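Local coordinates for protein beta-Ala-His dipeptidase (Homo sapiens, PDB 3DLJ) that hydrolyses the peptide bond of Xaa-His dipeptides, most actively carnosine and anserine, as a zinc-dependent secreted metallopeptidase of the M20 family, at residues 249-252 / 253-257; 272-275 / 276-279; 153-156 / 157-161; 475-478 / 479-483; 194-197 / 198-201. All blocks are in the same frame, centred on the assembly; numbering follows the deposited sequence.

Contact 1: 249-252 / 253-257; sequences EPMA and DLVAL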
loop_
_atom_site.group_PDB
_atom_site.type_symbol
_atom_site.label_atom_id
_atom_site.label_comp_id
_atom_site.label_asym_id
_atom_site.label_seq_id
_atom_site.Cartn_x
_atom_site.Cartn_y
_atom_site.Cartn_z
ATOM N N GLU A 249 -25.453 10.830 25.051
ATOM C CA GLU A 249 -24.009 10.635 25.048
ATOM C C GLU A 249 -23.466 10.442 23.632
ATOM O O GLU A 249 -23.927 9.548 22.912
ATOM C CB GLU A 249 -23.638 9.459 25.945
ATOM C CG GLU A 249 -24.096 9.629 27.375
ATOM C CD GLU A 249 -23.535 8.550 28.305
ATOM O OE1 GLU A 249 -23.936 8.517 29.485
ATOM O OE2 GLU A 249 -22.680 7.739 27.863
ATOM N N PRO A 250 -22.497 11.294 23.225
ATOM C CA PRO A 250 -21.834 11.151 21.929
ATOM C C PRO A 250 -21.465 9.697 21.585
ATOM O O PRO A 250 -21.722 9.277 20.459
ATOM C CB PRO A 250 -20.577 12.041 22.090
ATOM C CG PRO A 250 -21.092 13.157 22.945
ATOM C CD PRO A 250 -21.957 12.455 23.968
ATOM N N MET A 251 -20.886 8.947 22.537
ATOM C CA MET A 251 -20.538 7.525 22.294
ATOM C C MET A 251 -21.753 6.646 21.970
ATOM O O MET A 251 -21.661 5.746 21.126
ATOM C CB MET A 251 -19.780 6.913 23.457
ATOM C CG MET A 251 -18.305 7.200 23.464
ATOM S SD MET A 251 -17.378 6.520 22.073
ATOM C CE MET A 251 -17.208 4.776 22.516
ATOM N N ALA A 252 -22.880 6.889 22.638
ATOM C CA ALA A 252 -24.085 6.109 22.377
ATOM C C ALA A 252 -24.600 6.357 20.934
ATOM O O ALA A 252 -24.966 5.417 20.258
ATOM C CB ALA A 252 -25.180 6.417 23.433
ATOM N N ASP A 253 -24.613 7.622 20.494
ATOM C CA ASP A 253 -24.958 8.014 19.129
ATOM C C ASP A 253 -23.978 7.407 18.093
ATOM O O ASP A 253 -24.396 6.808 17.111
ATOM C CB ASP A 253 -24.982 9.554 18.997
ATOM C CG ASP A 253 -26.162 10.222 19.724
ATOM O OD1 ASP A 253 -27.166 9.536 20.020
ATOM O OD2 ASP A 253 -26.083 11.463 19.995
ATOM N N LEU A 254 -22.678 7.549 18.333
ATOM C CA LEU A 254 -21.672 7.043 17.400
ATOM C C LEU A 254 -21.726 5.540 17.232
ATOM O O LEU A 254 -21.697 5.039 16.100
ATOM C CB LEU A 254 -20.253 7.518 17.787
ATOM C CG LEU A 254 -19.079 7.069 16.900
ATOM C CD1 LEU A 254 -19.266 7.544 15.431
ATOM C CD2 LEU A 254 -17.723 7.518 17.450
ATOM N N VAL A 255 -21.855 4.815 18.339
ATOM C CA VAL A 255 -21.977 3.373 18.302
ATOM C C VAL A 255 -23.220 2.896 17.519
ATOM O O VAL A 255 -23.174 1.876 16.806
ATOM C CB VAL A 255 -21.918 2.763 19.748
ATOM C CG1 VAL A 255 -22.391 1.338 19.749
ATOM C CG2 VAL A 255 -20.490 2.878 20.311
ATOM N N ALA A 256 -24.319 3.628 17.648
ATOM C CA ALA A 256 -25.509 3.344 16.866
ATOM C C ALA A 256 -25.289 3.671 15.375
ATOM O O ALA A 256 -25.747 2.941 14.507
ATOM C CB ALA A 256 -26.705 4.104 17.417
ATOM N N LEU A 257 -24.603 4.775 15.082
ATOM C CA LEU A 257 -24.228 5.111 13.702
ATOM C C LEU A 257 -23.332 4.069 13.065
ATOM O O LEU A 257 -23.613 3.595 11.978
ATOM C CB LEU A 257 -23.551 6.487 13.640
ATOM C CG LEU A 257 -24.523 7.639 13.912
ATOM C CD1 LEU A 257 -23.758 8.900 14.200
ATOM C CD2 LEU A 257 -25.485 7.819 12.733
#

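Contact 2: 272-275 / 276-279; sequences GIYD and EVVP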
loop_
_atom_site.group_PDB
_atom_site.type_symbol
_atom_site.label_atom_id
_atom_site.label_comp_id
_atom_site.label_asym_id
_atom_site.label_seq_id
_atom_site.Cartn_x
_atom_site.Cartn_y
_atom_site.Cartn_z
ATOM N N GLY A 272 -28.407 1.852 -1.671
ATOM C CA GLY A 272 -27.786 2.263 -2.921
ATOM C C GLY A 272 -26.403 1.685 -3.200
ATOM O O GLY A 272 -25.966 1.662 -4.329
ATOM N N ILE A 273 -25.707 1.205 -2.179
ATOM C CA ILE A 273 -24.302 0.775 -2.338
ATOM C C ILE A 273 -24.023 -0.308 -3.408
ATOM O O ILE A 273 -22.934 -0.340 -3.979
ATOM C CB ILE A 273 -23.645 0.427 -0.957
ATOM C CG1 ILE A 273 -23.167 1.712 -0.272
ATOM C CG2 ILE A 273 -22.388 -0.435 -1.133
ATOM C CD1 ILE A 273 -21.798 2.205 -0.752
ATOM N N TYR A 274 -24.998 -1.166 -3.703
ATOM C CA TYR A 274 -24.781 -2.255 -4.674
ATOM C C TYR A 274 -25.342 -1.956 -6.059
ATOM O O TYR A 274 -25.138 -2.710 -6.993
ATOM C CB TYR A 274 -25.324 -3.592 -4.140
ATOM C CG TYR A 274 -24.567 -4.077 -2.933
ATOM C CD1 TYR A 274 -25.068 -3.871 -1.658
ATOM C CD2 TYR A 274 -23.334 -4.711 -3.071
ATOM C CE1 TYR A 274 -24.359 -4.284 -0.524
ATOM C CE2 TYR A 274 -22.616 -5.142 -1.947
ATOM C CZ TYR A 274 -23.148 -4.927 -0.672
ATOM O OH TYR A 274 -22.451 -5.323 0.450
ATOM N N ASP A 275 -26.027 -0.832 -6.175
ATOM C CA ASP A 275 -26.680 -0.437 -7.406
ATOM C C ASP A 275 -25.807 -0.558 -8.646
ATOM O O ASP A 275 -26.257 -1.087 -9.668
ATOM C CB ASP A 275 -27.203 0.988 -7.288
ATOM C CG ASP A 275 -28.398 1.092 -6.372
ATOM O OD1 ASP A 275 -28.926 0.052 -5.886
ATOM O OD2 ASP A 275 -28.809 2.246 -6.159
ATOM N N GLU A 276 -24.572 -0.080 -8.539
ATOM C CA GLU A 276 -23.688 0.057 -9.684
ATOM C C GLU A 276 -22.524 -0.939 -9.758
ATOM O O GLU A 276 -21.672 -0.815 -10.648
ATOM C CB GLU A 276 -23.188 1.510 -9.806
ATOM C CG GLU A 276 -24.315 2.544 -10.013
ATOM C CD GLU A 276 -23.791 3.891 -10.502
ATOM O OE1 GLU A 276 -23.592 4.041 -11.744
ATOM O OE2 GLU A 276 -23.576 4.794 -9.646
ATOM N N VAL A 277 -22.481 -1.922 -8.852
ATOM C CA VAL A 277 -21.469 -2.999 -8.936
ATOM C C VAL A 277 -21.701 -3.790 -10.219
ATOM O O VAL A 277 -22.838 -4.162 -10.501
ATOM C CB VAL A 277 -21.504 -3.963 -7.703
ATOM C CG1 VAL A 277 -20.372 -5.005 -7.789
ATOM C CG2 VAL A 277 -21.438 -3.188 -6.369
ATOM N N VAL A 278 -20.661 -4.045 -11.018
ATOM C CA VAL A 278 -20.904 -4.798 -12.268
ATOM C C VAL A 278 -21.446 -6.201 -11.974
ATOM O O VAL A 278 -20.991 -6.848 -11.018
ATOM C CB VAL A 278 -19.691 -4.888 -13.244
ATOM C CG1 VAL A 278 -19.322 -3.513 -13.761
ATOM C CG2 VAL A 278 -18.515 -5.563 -12.619
ATOM N N PRO A 279 -22.410 -6.668 -12.794
ATOM C CA PRO A 279 -22.970 -8.004 -12.599
ATOM C C PRO A 279 -21.907 -9.081 -12.777
ATOM O O PRO A 279 -21.097 -9.000 -13.701
ATOM C CB PRO A 279 -24.027 -8.124 -13.721
ATOM C CG PRO A 279 -24.312 -6.740 -14.150
ATOM C CD PRO A 279 -23.020 -5.986 -13.956
HETATM O O HOH W 1 -22.913 1.071 -6.351
HETATM O O HOH W 2 -26.036 -3.852 -10.740
#

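Contact 3: 153-156 / 157-161; sequences NAVS and AFRAL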
loop_
_atom_site.group_PDB
_atom_site.type_symbol
_atom_site.label_atom_id
_atom_site.label_comp_id
_atom_site.label_asym_id
_atom_site.label_seq_id
_atom_site.Cartn_x
_atom_site.Cartn_y
_atom_site.Cartn_z
ATOM N N ASN A 153 19.308 -3.287 -5.676
ATOM C CA ASN A 153 20.326 -4.328 -5.591
ATOM C C ASN A 153 20.495 -5.061 -6.929
ATOM O O ASN A 153 21.613 -5.297 -7.333
ATOM C CB ASN A 153 20.039 -5.308 -4.435
ATOM C CG ASN A 153 20.170 -4.652 -3.039
ATOM O OD1 ASN A 153 20.806 -3.640 -2.890
ATOM N ND2 ASN A 153 19.563 -5.253 -2.031
ATOM N N ALA A 154 19.391 -5.410 -7.609
ATOM C CA ALA A 154 19.448 -5.930 -8.988
ATOM C C ALA A 154 20.316 -5.068 -9.934
ATOM O O ALA A 154 21.187 -5.593 -10.647
ATOM C CB ALA A 154 18.028 -6.132 -9.574
ATOM N N VAL A 155 20.053 -3.765 -9.961
ATOM C CA VAL A 155 20.847 -2.820 -10.756
ATOM C C VAL A 155 22.317 -2.864 -10.360
ATOM O O VAL A 155 23.193 -2.863 -11.218
ATOM C CB VAL A 155 20.337 -1.354 -10.624
ATOM C CG1 VAL A 155 21.321 -0.396 -11.288
ATOM C CG2 VAL A 155 18.975 -1.194 -11.253
ATOM N N SER A 156 22.575 -2.916 -9.057
ATOM C CA SER A 156 23.929 -2.925 -8.517
ATOM C C SER A 156 24.714 -4.206 -8.871
ATOM O O SER A 156 25.941 -4.188 -8.861
ATOM C CB SER A 156 23.896 -2.690 -7.006
ATOM O OG SER A 156 23.716 -3.922 -6.320
ATOM N N ALA A 157 24.016 -5.294 -9.212
ATOM C CA ALA A 157 24.662 -6.512 -9.706
ATOM C C ALA A 157 25.229 -6.370 -11.128
ATOM O O ALA A 157 26.361 -6.768 -11.362
ATOM C CB ALA A 157 23.720 -7.701 -9.618
ATOM N N PHE A 158 24.446 -5.818 -12.066
ATOM C CA PHE A 158 24.920 -5.481 -13.423
ATOM C C PHE A 158 26.060 -4.449 -13.363
ATOM O O PHE A 158 27.024 -4.533 -14.108
ATOM C CB PHE A 158 23.785 -4.901 -14.291
ATOM C CG PHE A 158 22.741 -5.901 -14.725
ATOM C CD1 PHE A 158 21.697 -6.251 -13.884
ATOM C CD2 PHE A 158 22.774 -6.454 -16.007
ATOM C CE1 PHE A 158 20.724 -7.161 -14.288
ATOM C CE2 PHE A 158 21.805 -7.367 -16.406
ATOM C CZ PHE A 158 20.770 -7.708 -15.532
ATOM N N ARG A 159 25.936 -3.477 -12.472
ATOM C CA ARG A 159 26.942 -2.426 -12.320
ATOM C C ARG A 159 28.287 -2.945 -11.770
ATOM O O ARG A 159 29.354 -2.643 -12.317
ATOM C CB ARG A 159 26.384 -1.278 -11.455
ATOM C CG ARG A 159 25.158 -0.536 -12.070
ATOM C CD ARG A 159 25.509 0.294 -13.330
ATOM N NE ARG A 159 26.513 1.301 -13.008
ATOM C CZ ARG A 159 27.523 1.657 -13.796
ATOM N NH1 ARG A 159 27.679 1.085 -14.990
ATOM N NH2 ARG A 159 28.396 2.573 -13.378
ATOM N N ALA A 160 28.230 -3.708 -10.678
ATOM C CA ALA A 160 29.419 -4.350 -10.108
ATOM C C ALA A 160 30.145 -5.244 -11.133
ATOM O O ALA A 160 31.367 -5.252 -11.190
ATOM C CB ALA A 160 29.043 -5.142 -8.883
ATOM N N LEU A 161 29.393 -5.978 -11.945
ATOM C CA LEU A 161 29.979 -6.883 -12.944
ATOM C C LEU A 161 30.328 -6.236 -14.289
ATOM O O LEU A 161 30.795 -6.914 -15.196
ATOM C CB LEU A 161 29.058 -8.090 -13.179
ATOM C CG LEU A 161 28.747 -8.959 -11.958
ATOM C CD1 LEU A 161 27.647 -9.960 -12.251
ATOM C CD2 LEU A 161 30.003 -9.643 -11.440
#

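Contact 4: 475-478 / 479-483; sequences AAFF and LEMAQ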
loop_
_atom_site.group_PDB
_atom_site.type_symbol
_atom_site.label_atom_id
_atom_site.label_comp_id
_atom_site.label_asym_id
_atom_site.label_seq_id
_atom_site.Cartn_x
_atom_site.Cartn_y
_atom_site.Cartn_z
ATOM N N ALA A 475 16.188 -8.429 -12.022
ATOM C CA ALA A 475 17.299 -8.635 -12.992
ATOM C C ALA A 475 16.824 -9.249 -14.342
ATOM O O ALA A 475 17.095 -8.700 -15.428
ATOM C CB ALA A 475 18.400 -9.486 -12.360
ATOM N N ALA A 476 16.094 -10.361 -14.270
ATOM C CA ALA A 476 15.502 -10.986 -15.457
ATOM C C ALA A 476 14.586 -10.016 -16.243
ATOM O O ALA A 476 14.566 -10.022 -17.491
ATOM C CB ALA A 476 14.730 -12.252 -15.058
ATOM N N PHE A 477 13.847 -9.194 -15.496
ATOM C CA PHE A 477 12.848 -8.285 -16.026
ATOM C C PHE A 477 13.482 -7.176 -16.864
ATOM O O PHE A 477 12.969 -6.846 -17.944
ATOM C CB PHE A 477 12.005 -7.726 -14.869
ATOM C CG PHE A 477 10.938 -6.758 -15.289
ATOM C CD1 PHE A 477 9.809 -7.190 -15.991
ATOM C CD2 PHE A 477 11.043 -5.410 -14.964
ATOM C CE1 PHE A 477 8.800 -6.294 -16.356
ATOM C CE2 PHE A 477 10.042 -4.510 -15.340
ATOM C CZ PHE A 477 8.917 -4.957 -16.038
ATOM N N PHE A 478 14.600 -6.617 -16.381
ATOM C CA PHE A 478 15.374 -5.637 -17.163
ATOM C C PHE A 478 15.583 -6.158 -18.581
ATOM O O PHE A 478 15.394 -5.427 -19.564
ATOM C CB PHE A 478 16.753 -5.344 -16.549
ATOM C CG PHE A 478 16.710 -4.745 -15.171
ATOM C CD1 PHE A 478 17.838 -4.805 -14.350
ATOM C CD2 PHE A 478 15.562 -4.152 -14.678
ATOM C CE1 PHE A 478 17.826 -4.273 -13.071
ATOM C CE2 PHE A 478 15.541 -3.621 -13.393
ATOM C CZ PHE A 478 16.677 -3.682 -12.590
ATOM N N LEU A 479 15.975 -7.429 -18.653
ATOM C CA LEU A 479 16.317 -8.090 -19.893
ATOM C C LEU A 479 15.071 -8.287 -20.770
ATOM O O LEU A 479 15.124 -8.090 -21.981
ATOM C CB LEU A 479 17.042 -9.408 -19.600
ATOM C CG LEU A 479 17.745 -10.142 -20.746
ATOM C CD1 LEU A 479 18.902 -9.329 -21.332
ATOM C CD2 LEU A 479 18.253 -11.510 -20.263
ATOM N N GLU A 480 13.949 -8.627 -20.147
ATOM C CA GLU A 480 12.701 -8.836 -20.876
ATOM C C GLU A 480 12.127 -7.551 -21.483
ATOM O O GLU A 480 11.624 -7.560 -22.602
ATOM C CB GLU A 480 11.675 -9.540 -19.986
ATOM C CG GLU A 480 12.030 -10.993 -19.667
ATOM C CD GLU A 480 11.861 -11.924 -20.860
ATOM O OE1 GLU A 480 11.341 -11.495 -21.922
ATOM O OE2 GLU A 480 12.243 -13.106 -20.730
ATOM N N MET A 481 12.206 -6.451 -20.741
ATOM C CA MET A 481 11.807 -5.137 -21.259
ATOM C C MET A 481 12.629 -4.695 -22.487
ATOM O O MET A 481 12.098 -4.045 -23.390
ATOM C CB MET A 481 11.869 -4.066 -20.165
ATOM C CG MET A 481 10.748 -4.125 -19.122
ATOM S SD MET A 481 9.028 -4.025 -19.711
ATOM C CE MET A 481 9.088 -2.810 -21.049
ATOM N N ALA A 482 13.911 -5.058 -22.523
ATOM C CA ALA A 482 14.761 -4.731 -23.660
ATOM C C ALA A 482 14.338 -5.499 -24.905
ATOM O O ALA A 482 14.606 -5.059 -26.030
ATOM C CB ALA A 482 16.222 -5.009 -23.343
ATOM N N GLN A 483 13.680 -6.639 -24.691
ATOM C CA GLN A 483 13.306 -7.554 -25.769
ATOM C C GLN A 483 11.995 -7.199 -26.500
ATOM O O GLN A 483 11.687 -7.796 -27.531
ATOM C CB GLN A 483 13.354 -9.014 -25.297
ATOM C CG GLN A 483 14.767 -9.452 -24.891
ATOM C CD GLN A 483 14.928 -10.967 -24.775
ATOM O OE1 GLN A 483 14.791 -11.709 -25.766
ATOM N NE2 GLN A 483 15.236 -11.435 -23.561
#

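Contact 5: 194-197 / 198-201; sequences RFFS and GVDY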
loop_
_atom_site.group_PDB
_atom_site.type_symbol
_atom_site.label_atom_id
_atom_site.label_comp_id
_atom_site.label_asym_id
_atom_site.label_seq_id
_atom_site.Cartn_x
_atom_site.Cartn_y
_atom_site.Cartn_z
ATOM N N ARG A 194 8.689 15.900 -19.323
ATOM C CA ARG A 194 10.041 16.328 -18.994
ATOM C C ARG A 194 10.832 15.092 -18.558
ATOM O O ARG A 194 11.481 14.467 -19.386
ATOM C CB ARG A 194 9.998 17.439 -17.937
ATOM C CG ARG A 194 11.090 18.494 -18.058
ATOM C CD ARG A 194 10.663 19.791 -17.358
ATOM N N PHE A 195 10.737 14.716 -17.283
ATOM C CA PHE A 195 11.320 13.465 -16.785
ATOM C C PHE A 195 10.630 12.216 -17.367
ATOM O O PHE A 195 11.286 11.190 -17.598
ATOM C CB PHE A 195 11.276 13.432 -15.252
ATOM C CG PHE A 195 11.872 12.180 -14.631
ATOM C CD1 PHE A 195 11.059 11.084 -14.311
ATOM C CD2 PHE A 195 13.240 12.114 -14.326
ATOM C CE1 PHE A 195 11.602 9.935 -13.725
ATOM C CE2 PHE A 195 13.782 10.974 -13.722
ATOM C CZ PHE A 195 12.966 9.889 -13.425
ATOM N N PHE A 196 9.322 12.305 -17.605
ATOM C CA PHE A 196 8.557 11.148 -18.072
ATOM C C PHE A 196 8.465 11.055 -19.586
ATOM O O PHE A 196 7.883 10.106 -20.128
ATOM C CB PHE A 196 7.172 11.092 -17.413
ATOM C CG PHE A 196 7.231 10.799 -15.936
ATOM C CD1 PHE A 196 7.058 11.821 -15.001
ATOM C CD2 PHE A 196 7.498 9.498 -15.479
ATOM C CE1 PHE A 196 7.132 11.551 -13.631
ATOM C CE2 PHE A 196 7.587 9.216 -14.111
ATOM C CZ PHE A 196 7.399 10.248 -13.181
ATOM N N SER A 197 9.058 12.041 -20.259
ATOM C CA SER A 197 9.149 12.065 -21.710
ATOM C C SER A 197 9.977 10.857 -22.157
ATOM O O SER A 197 11.165 10.745 -21.835
ATOM C CB SER A 197 9.780 13.396 -22.171
ATOM O OG SER A 197 9.908 13.489 -23.588
ATOM N N GLY A 198 9.338 9.933 -22.866
ATOM C CA GLY A 198 10.052 8.769 -23.398
ATOM C C GLY A 198 10.275 7.595 -22.452
ATOM O O GLY A 198 10.937 6.614 -22.824
ATOM N N VAL A 199 9.751 7.692 -21.228
ATOM C CA VAL A 199 9.665 6.543 -20.328
ATOM C C VAL A 199 8.683 5.542 -20.962
ATOM O O VAL A 199 7.533 5.881 -21.246
ATOM C CB VAL A 199 9.193 6.969 -18.890
ATOM C CG1 VAL A 199 8.843 5.763 -18.031
ATOM C CG2 VAL A 199 10.247 7.825 -18.212
ATOM N N ASP A 200 9.134 4.317 -21.202
ATOM C CA ASP A 200 8.291 3.359 -21.898
ATOM C C ASP A 200 7.260 2.712 -20.992
ATOM O O ASP A 200 6.064 2.792 -21.258
ATOM C CB ASP A 200 9.141 2.321 -22.650
ATOM C CG ASP A 200 9.916 2.937 -23.804
ATOM O OD1 ASP A 200 11.128 2.677 -23.929
ATOM O OD2 ASP A 200 9.307 3.702 -24.584
ATOM N N TYR A 201 7.724 2.090 -19.915
ATOM C CA TYR A 201 6.851 1.462 -18.922
ATOM C C TYR A 201 7.192 1.925 -17.491
ATOM O O TYR A 201 8.318 2.359 -17.231
ATOM C CB TYR A 201 6.936 -0.064 -19.041
#

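Contact 1: 249-252 / 253-257
V255 lies one helical turn beyond M251, and M251 O is the atom that joins them. V255 N donates to it at 2.9 Å in a near-straight bond (N-H...O 164°), while the methyl CG2 of V255 leans on the same oxygen, 3.2 Å from M251 O. That methyl gets there because CG1 stands anti to the backbone N (chi1 165°), which leaves CG2 beside the N-H. Beyond the oxygen the side chains meet only loosely, M251 CE approaching V255 CG2 at 4.4 Å.

The surrounding bonds are the i to i+4 ladder of the first turns of an alpha-helix. L254 N reaches P250 O at 2.9 Å, and D253 N and A256 N repeat the step to E249 O and A252 O at slightly greater length. E249 is the N-cap residue, and P250, which has no N-H to give, opens the helix behind it.

D253 sits on the buried flank. Its carboxylate is held by outside partners: OD1 in a salt bridge to R379 NE, OD2 by N383 ND2 and S381 OG. These bonds probably offset the buried negative charge and hold the carboxylate's rotation.

Helix 250-258 lies against a sheet, with P250, M251 and L254 on V347 of strand 346-355, D253 and L254 on V231 of strand 216-232, and L257 reaching L372 and F376 of helix 361-377.

Contact 2: 272-275 / 276-279
Y274 and V277 make the apolar part of this surface contact. Their side chains run side by side in the same direction, and the methyl CG2 of V277 meets Y274 CD2 at 4.1 Å, obliquely to the ring. The same methyl lies 3.8 Å from Y274 O. CG1 of V277 is anti to its backbone N (chi1 -176°), which places CG2 on the side of the tyrosine.

The direct backbone bonds define two overlapping type I beta turns, G272 to D275 and Y274 to V277, in the loop between helix 250-258 and helix 282-289. D275 N closes the first on G272 O at 3.1 Å; the second is closed more weakly, V277 N to Y274 O at 3.3 Å. At G272, phi is 94°, where a beta carbon would jam against the preceding carbonyl oxygen.

Two waters bridge the segments. One donates to I273 O at 2.8 Å and accepts from E276 N; the other donates to both D275 O and V277 O.

As for charge, the exposed carboxylates of D275 and E276 stay apart, OD2 of the first being 6.8 Å from OE2 of the second. Outside the loop segments, Y274 OH bonds to I268 N, the tyrosine ring lies nearly parallel to that of H267, and E276 and V278 share backbone bonds with H358 and P357.

Contact 3: 153-156 / 157-161
V155 and R159 lie side by side, one turn apart, in the last turns of the alpha-helix 141-160, whose first turn carries the zinc ligand D143. V155 is buried against F478 and L66, whereas R159 beyond CG, together with A160, makes the loose side that faces solvent. R159 CG rests 3.2 Å from V155 O and 3.9 Å from V155 CG1, but the chain then bends at chi2 and chi3 and carries the guanidinium away from the helix, where NE bonds to L66 O. Beneath it the backbone is regular: R159 N reaches V155 O in the carbonyl plane, and A160 N donates to S156 O at 3.0 Å.

The bonding is less regular at A157. Its N-H is divided between N153 O at 3.1 Å and A154 O at 3.2 Å, both weak, with N-H...O angles near 135°. N153 O gains a stronger donor in S156 OG, 2.7 Å away; chi1 of 87° sets the hydroxyl between the backbone N and the carbonyl carbon, facing back along the helix. Replacing S156 with an alanine removes that donor and would probably leave N153 O relying on the weak A157 N-H.

The packed side takes in A157 and F158 as well as V155. A157 lies on V16 and Y19 of helix 13-22, and F158 on V16 and on A475 of helix 464-482. Within the turn the F158 ring meets the backbone edge-on, CD1 lying 3.3 Å from A154 O with that oxygen near the ring plane.

Contact 4: 475-478 / 479-483
F477 O receives the shortest clear bond of this stretch, from M481 N at 2.9 Å and almost straight, with an N-H...O angle of 171°. The same oxygen has M481 CG 3.7 Å away, so the backbone bond and the side chain of M481 converge on one residue.

The methionine lies over the phenylalanine. Its CG stands 4.0 Å from the centroid of the F477 ring, a CH-pi contact over one face and offset toward the rim, its nearest ring atom being F477 CZ at 3.7 Å. The sulfur follows at a slant, SD 4.5 Å from the same centroid, in an oblique Met-aromatic contact. Torsions on both sides produce this: the F477 ring carbon CG is anti to its backbone N (chi1 179°), while CG of M481 is anti to its carbonyl carbon (chi1 -74°), which puts it over the ring; the later bends carry the methyl CE away. An alanine in place of F477 is likely to leave M481 CG and SD without a face to rest on and to open a gap next to A407 and W151.

The neighbouring bonds of helix 464-482 are less even: E480 N bonds to A476 O at 3.1 Å, A482 N only weakly to F478 O. F478 points to another helix, its ring edge-to-face with W151 of helix 141-160, while F477, E480 and M481 touch A407 of helix 403-416.

Since the side chains of F477 and M481 meet through carbon and sulfur alone, their pairing rests on dispersion and ring electrostatics, and the polar bonding is left to the backbone.

Contact 5: 194-197 / 198-201
With F196 CG anti to its carbonyl carbon (chi1 -68°) and V199 CG1 anti to its backbone N (chi1 169°), the methyl CG2 of V199 is brought beside the F196 ring, 4.2 Å from CD2 and oblique to it. The same methyl lies 3.6 Å from F195 O and 3.7 Å from F196 CA, so it packs against the backbone at the start of a type II beta turn running from F196 to V199.

The turn is closed by V199 N, which donates to F196 O at 3.2 Å from well above the carbonyl plane. G198 takes the third position with phi at 82°; a beta carbon there would come within 2.6 Å of S197 O, a clash. S197 is exposed at the corner and by similarity is a possible phosphorylation site.

The turn links helix 184-191 to strand 201-204 of the mixed sheet. F195, F196 and V199 all touch C106 of the neighbouring strand 104-110. K170 grips F195 twice, NZ bonding to its O and making a cation-pi contact with its ring. F195, just before the turn, also meets F196, its CD1 standing 3.8 Å above the plane of the F196 ring, over its centre.

Contacts 3 and 4 are the buried pair and join: V155 CG2 meets F478 CZ at 3.6 Å, and F158 CE1 meets F478 CD1 at 3.7 Å, so helices 141-160 and 464-482 share one apolar interface. Contact 5, partly buried, adjoins contact 4 through M481 CE and Y201 CB, 4.0 Å apart. Contact 1, also partly buried, lies across the chain's centre, about 57 Å from contact 3 between centres, packed on a different sheet with a buried carboxylate on its flank held from outside. Contact 2 is the surface member, bridged by water. Helical i to i+4 bonding runs through contacts 1, 3 and 4, regular in contact 1, weakened in places in the others, whereas 2 and 5 are turns.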